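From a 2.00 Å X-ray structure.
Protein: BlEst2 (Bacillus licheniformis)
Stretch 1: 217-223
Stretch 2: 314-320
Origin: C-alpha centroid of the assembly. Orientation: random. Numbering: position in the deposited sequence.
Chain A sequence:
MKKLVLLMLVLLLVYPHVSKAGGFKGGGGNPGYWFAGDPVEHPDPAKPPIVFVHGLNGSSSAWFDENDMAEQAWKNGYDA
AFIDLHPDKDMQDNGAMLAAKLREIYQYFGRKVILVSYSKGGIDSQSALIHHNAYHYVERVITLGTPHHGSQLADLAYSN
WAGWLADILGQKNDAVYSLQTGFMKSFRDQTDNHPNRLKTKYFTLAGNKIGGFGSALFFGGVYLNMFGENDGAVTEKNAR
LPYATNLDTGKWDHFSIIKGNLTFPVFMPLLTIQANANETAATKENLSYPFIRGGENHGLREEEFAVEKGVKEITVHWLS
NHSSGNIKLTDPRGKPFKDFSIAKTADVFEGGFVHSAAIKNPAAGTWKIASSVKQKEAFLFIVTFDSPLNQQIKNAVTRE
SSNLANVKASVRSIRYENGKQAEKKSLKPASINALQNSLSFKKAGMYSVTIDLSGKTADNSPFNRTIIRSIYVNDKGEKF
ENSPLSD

Stretch 1, residues 217-223: LFFGGVY
Stretch 2 (314-320) ITVHWLS

A helical segment, 218-223, of a helix that runs on later in the chain packs across 314-320, part of a strand that begins earlier, through side chains alone; no hydrogen bond joins the two. Their axes approach to 10.0 Å, and the N-to-C directions make an angle of 133° (signed crossing angle -133°), so the two run obliquely against each other, nearer antiparallel than parallel. The register follows from the nearest CA atoms: Phe219 CA lies 7.2 Å from His317 CA, and Val222 CA lies 7.5 Å from Thr315 CA. The strand is extended, with phi from -144° to -87° and psi from 103° to 164°. Its alternation turns the CA-to-CB bonds of Thr315, His317 and Leu319 toward the helix, while Ile314, Val316, Trp318 and Ser320 remain out of reach.

Leu217 occupies the N-cap position, with phi/psi of -114°/16° and an m,t side chain (chi1 -65°, chi2 163°) that is out of reach of the strand. Its part is in the backbone: Gly221 N donates to Leu217 O at 3.0 Å, the first of three successive i to i+4 bonds. Val222 N to Phe218 O and Tyr223 N to Phe219 O follow, each at 2.9 Å. Helical phi values run from -72° to -52° and psi from -59° to -31°.

Phe218 points its CA-to-CB bond sideways, but its t rotamer (chi1 -177°, chi2 67°) brings the ring end nearer the strand. Phe218 CE2 comes to 4.2 Å from His317 CE1, close to the plane of the imidazole and at its edge.

Phe219 has the largest area covered by the strand, 69 Å²; His317 follows with 62 Å² covered by the helix and touches Phe218, Phe219 and Val222. The CA-to-CB bond of Phe219 points toward the strand, with chi1 161° (t) and chi2 70°. The ring presents its edge to the face of His317: the centroids are 5.1 Å apart, the planes meet at 64°, and Phe219 CD1 stands 3.6 Å from His317 CG. Leu319, with chi1 -71° (m) and chi2 81° (p), covers one face of the same phenyl ring. Leu319 CD1 lies 4.2 Å from the Phe219 ring centroid and 17° off the normal, a CH-pi arrangement, while Leu319 CD2 reaches 3.8 Å from Phe219 CE2.

Gly220 and Gly221 make no contact with the strand. At Gly221 the absence of a side chain matters locally, since an ideal CB would sit 2.9 Å from Leu217 O and clash.

Val222, three residues after Phe219, likewise directs its CA-to-CB bond toward the strand. In the m rotamer (chi1 -58°), Val222 CG2 lies 3.4 Å from His317 NE2 and 3.6 Å from Thr315 OG1. Those two polar atoms are paired within the strand, Thr315 OG1 to His317 NE2 at 2.7 Å, so the methyl packs against a hydrogen-bonded pair. The pairing is seen with Thr315 at chi1 77° (p) and His317 at chi1 -46° (m), chi2 -89°.

Tyr223, t at chi1 -170° with chi2 82°, points its CA-to-CB bond sideways and makes no contact with the strand.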

ATOM      1  N   LEU A 217       9.700   7.010   3.984  1.00 23.05           N
ATOM      2  CA  LEU A 217       8.335   7.064   3.406  1.00 18.69           C
ATOM      3  C   LEU A 217       8.189   8.174   2.366  1.00 20.52           C
ATOM      4  O   LEU A 217       7.068   8.534   1.996  1.00 19.10           O
ATOM      5  CB  LEU A 217       7.260   7.174   4.518  1.00 16.78           C
ATOM      6  CG  LEU A 217       7.120   5.973   5.481  1.00 19.91           C
ATOM      7  CD1 LEU A 217       6.342   6.383   6.752  1.00 19.76           C
ATOM      8  CD2 LEU A 217       6.410   4.805   4.808  1.00 18.41           C
ATOM      9  N   PHE A 218       9.310   8.700   1.885  1.00 17.01           N
ATOM     10  CA  PHE A 218       9.284   9.712   0.807  1.00 15.89           C
ATOM     11  C   PHE A 218       8.795   9.043  -0.489  1.00 17.17           C
ATOM     12  O   PHE A 218       7.799   9.480  -1.017  1.00 14.52           O
ATOM     13  CB  PHE A 218      10.639  10.371   0.568  1.00 17.38           C
ATOM     14  CG  PHE A 218      10.549  11.437  -0.487  1.00 19.51           C
ATOM     15  CD1 PHE A 218       9.830  12.596  -0.260  1.00 23.49           C
ATOM     16  CD2 PHE A 218      11.115  11.262  -1.736  1.00 21.08           C
ATOM     17  CE1 PHE A 218       9.729  13.571  -1.234  1.00 24.74           C
ATOM     18  CE2 PHE A 218      11.026  12.242  -2.706  1.00 23.25           C
ATOM     19  CZ  PHE A 218      10.324  13.387  -2.455  1.00 22.96           C
ATOM     20  N   PHE A 219       9.499   8.012  -0.955  1.00 15.83           N
ATOM     21  CA  PHE A 219       9.100   7.289  -2.187  1.00 15.45           C
ATOM     22  C   PHE A 219       7.640   6.836  -2.095  1.00 15.89           C
ATOM     23  O   PHE A 219       6.902   7.181  -2.959  1.00 13.26           O
ATOM     24  CB  PHE A 219       9.986   6.097  -2.540  1.00 17.43           C
ATOM     25  CG  PHE A 219       9.293   5.155  -3.492  1.00 18.48           C
ATOM     26  CD1 PHE A 219       9.057   5.520  -4.803  1.00 18.09           C
ATOM     27  CD2 PHE A 219       8.818   3.928  -3.061  1.00 17.96           C
ATOM     28  CE1 PHE A 219       8.382   4.673  -5.660  1.00 17.76           C
ATOM     29  CE2 PHE A 219       8.157   3.079  -3.930  1.00 18.85           C
ATOM     30  CZ  PHE A 219       7.934   3.456  -5.228  1.00 16.42           C
ATOM     31  N   GLY A 220       7.286   6.062  -1.069  1.00 12.14           N
ATOM     32  CA  GLY A 220       5.906   5.600  -0.882  1.00 10.38           C
ATOM     33  C   GLY A 220       4.914   6.756  -0.923  1.00 15.89           C
ATOM     34  O   GLY A 220       3.905   6.627  -1.540  1.00 15.71           O
ATOM     35  N   GLY A 221       5.246   7.850  -0.242  1.00 14.79           N
ATOM     36  CA  GLY A 221       4.391   9.033  -0.205  1.00 14.45           C
ATOM     37  C   GLY A 221       4.156   9.682  -1.558  1.00 19.04           C
ATOM     38  O   GLY A 221       3.011   9.935  -1.933  1.00 18.28           O
ATOM     39  N   VAL A 222       5.222   9.940  -2.313  1.00 16.34           N
ATOM     40  CA  VAL A 222       5.101  10.586  -3.630  1.00 15.51           C
ATOM     41  C   VAL A 222       4.500   9.613  -4.645  1.00 16.48           C
ATOM     42  O   VAL A 222       3.788  10.044  -5.526  1.00 16.96           O
ATOM     43  CB  VAL A 222       6.401  11.282  -4.133  1.00 19.75           C
ATOM     44  CG1 VAL A 222       6.881  12.350  -3.137  1.00 19.62           C
ATOM     45  CG2 VAL A 222       7.499  10.282  -4.402  1.00 19.08           C
ATOM     46  N   TYR A 223       4.742   8.306  -4.491  1.00 13.49           N
ATOM     47  CA  TYR A 223       4.092   7.311  -5.346  1.00 13.17           C
ATOM     48  C   TYR A 223       2.579   7.362  -5.079  1.00 15.33           C
ATOM     49  O   TYR A 223       1.781   7.500  -5.998  1.00 14.46           O
ATOM     50  CB  TYR A 223       4.626   5.895  -5.086  1.00 12.35           C
ATOM     51  CG  TYR A 223       4.122   4.923  -6.132  1.00 13.48           C
ATOM     52  CD1 TYR A 223       4.742   4.820  -7.377  1.00 15.14           C
ATOM     53  CD2 TYR A 223       2.979   4.164  -5.908  1.00 13.85           C
ATOM     54  CE1 TYR A 223       4.234   3.984  -8.368  1.00 16.43           C
ATOM     55  CE2 TYR A 223       2.490   3.289  -6.874  1.00 14.82           C
ATOM     56  CZ  TYR A 223       3.103   3.224  -8.108  1.00 21.97           C
ATOM     57  OH  TYR A 223       2.599   2.362  -9.038  1.00 21.92           O
ATOM     58  N   ILE A 314       8.884  16.491 -11.476  1.00 25.58           N
ATOM     59  CA  ILE A 314       9.075  15.064 -11.613  1.00 22.43           C
ATOM     60  C   ILE A 314       9.754  14.613 -10.325  1.00 22.76           C
ATOM     61  O   ILE A 314      10.567  15.345  -9.767  1.00 20.62           O
ATOM     62  CB  ILE A 314       9.856  14.588 -12.893  1.00 24.18           C
ATOM     63  CG1 ILE A 314      11.245  15.258 -13.027  1.00 24.49           C
ATOM     64  CG2 ILE A 314       9.015  14.755 -14.180  1.00 25.55           C
ATOM     65  CD1 ILE A 314      12.215  14.590 -14.034  1.00 21.35           C
ATOM     66  N   THR A 315       9.402  13.418  -9.853  1.00 19.66           N
ATOM     67  CA  THR A 315      10.118  12.743  -8.772  1.00 18.60           C
ATOM     68  C   THR A 315      10.687  11.542  -9.496  1.00 22.08           C
ATOM     69  O   THR A 315      10.020  10.980 -10.374  1.00 19.74           O
ATOM     70  CB  THR A 315       9.313  12.492  -7.496  1.00 20.89           C
ATOM     71  OG1 THR A 315       8.427  11.381  -7.663  1.00 18.69           O
ATOM     72  CG2 THR A 315       8.571  13.752  -6.975  1.00 21.35           C
ATOM     73  N   VAL A 316      11.944  11.228  -9.220  1.00 19.44           N
ATOM     74  CA  VAL A 316      12.706  10.202  -9.934  1.00 18.21           C
ATOM     75  C   VAL A 316      13.262   9.248  -8.899  1.00 18.80           C
ATOM     76  O   VAL A 316      13.933   9.669  -7.964  1.00 19.39           O
ATOM     77  CB  VAL A 316      13.821  10.862 -10.802  1.00 22.23           C
ATOM     78  CG1 VAL A 316      14.565   9.832 -11.650  1.00 21.20           C
ATOM     79  CG2 VAL A 316      13.261  11.967 -11.688  1.00 22.62           C
ATOM     80  N   HIS A 317      12.928   7.971  -9.041  1.00 14.09           N
ATOM     81  CA  HIS A 317      13.304   6.960  -8.072  1.00 14.24           C
ATOM     82  C   HIS A 317      13.958   5.766  -8.705  1.00 19.93           C
ATOM     83  O   HIS A 317      13.407   5.194  -9.643  1.00 19.42           O
ATOM     84  CB  HIS A 317      12.057   6.488  -7.286  1.00 13.13           C
ATOM     85  CG  HIS A 317      11.220   7.617  -6.816  1.00 15.79           C
ATOM     86  ND1 HIS A 317      11.453   8.221  -5.596  1.00 16.82           N
ATOM     87  CD2 HIS A 317      10.215   8.264  -7.441  1.00 16.16           C
ATOM     88  CE1 HIS A 317      10.594   9.221  -5.522  1.00 15.89           C
ATOM     89  NE2 HIS A 317       9.825   9.282  -6.603  1.00 16.01           N
ATOM     90  N   TRP A 318      15.095   5.351  -8.145  1.00 18.47           N
ATOM     91  CA  TRP A 318      15.746   4.122  -8.578  1.00 18.79           C
ATOM     92  C   TRP A 318      15.733   3.194  -7.358  1.00 20.18           C
ATOM     93  O   TRP A 318      16.496   3.393  -6.416  1.00 20.80           O
ATOM     94  CB  TRP A 318      17.168   4.374  -9.101  1.00 18.56           C
ATOM     95  CG  TRP A 318      17.821   3.146  -9.679  1.00 20.13           C
ATOM     96  CD1 TRP A 318      18.508   2.182  -8.998  1.00 23.27           C
ATOM     97  CD2 TRP A 318      17.841   2.756 -11.062  1.00 19.93           C
ATOM     98  NE1 TRP A 318      18.969   1.220  -9.873  1.00 22.63           N
ATOM     99  CE2 TRP A 318      18.554   1.538 -11.144  1.00 23.15           C
ATOM    100  CE3 TRP A 318      17.280   3.296 -12.240  1.00 20.98           C
ATOM    101  CZ2 TRP A 318      18.785   0.886 -12.364  1.00 21.99           C
ATOM    102  CZ3 TRP A 318      17.474   2.624 -13.444  1.00 22.23           C
ATOM    103  CH2 TRP A 318      18.247   1.452 -13.502  1.00 22.84           C
ATOM    104  N   LEU A 319      14.821   2.221  -7.351  1.00 16.41           N
ATOM    105  CA  LEU A 319      14.730   1.235  -6.258  1.00 15.42           C
ATOM    106  C   LEU A 319      15.655   0.111  -6.586  1.00 19.30           C
ATOM    107  O   LEU A 319      15.697  -0.323  -7.731  1.00 18.90           O
ATOM    108  CB  LEU A 319      13.306   0.691  -6.082  1.00 14.85           C
ATOM    109  CG  LEU A 319      12.256   1.649  -5.497  1.00 17.83           C
ATOM    110  CD1 LEU A 319      11.703   2.594  -6.578  1.00 17.68           C
ATOM    111  CD2 LEU A 319      11.145   0.859  -4.860  1.00 19.17           C
ATOM    112  N   SER A 320      16.433  -0.337  -5.594  1.00 19.17           N
ATOM    113  CA  SER A 320      17.426  -1.398  -5.766  1.00 20.33           C
ATOM    114  C   SER A 320      17.501  -2.271  -4.508  1.00 24.44           C
ATOM    115  O   SER A 320      17.031  -1.868  -3.450  1.00 22.73           O
ATOM    116  CB  SER A 320      18.799  -0.779  -6.027  1.00 24.37           C
ATOM    117  OG  SER A 320      19.807  -1.773  -6.187  1.00 25.76           O
TER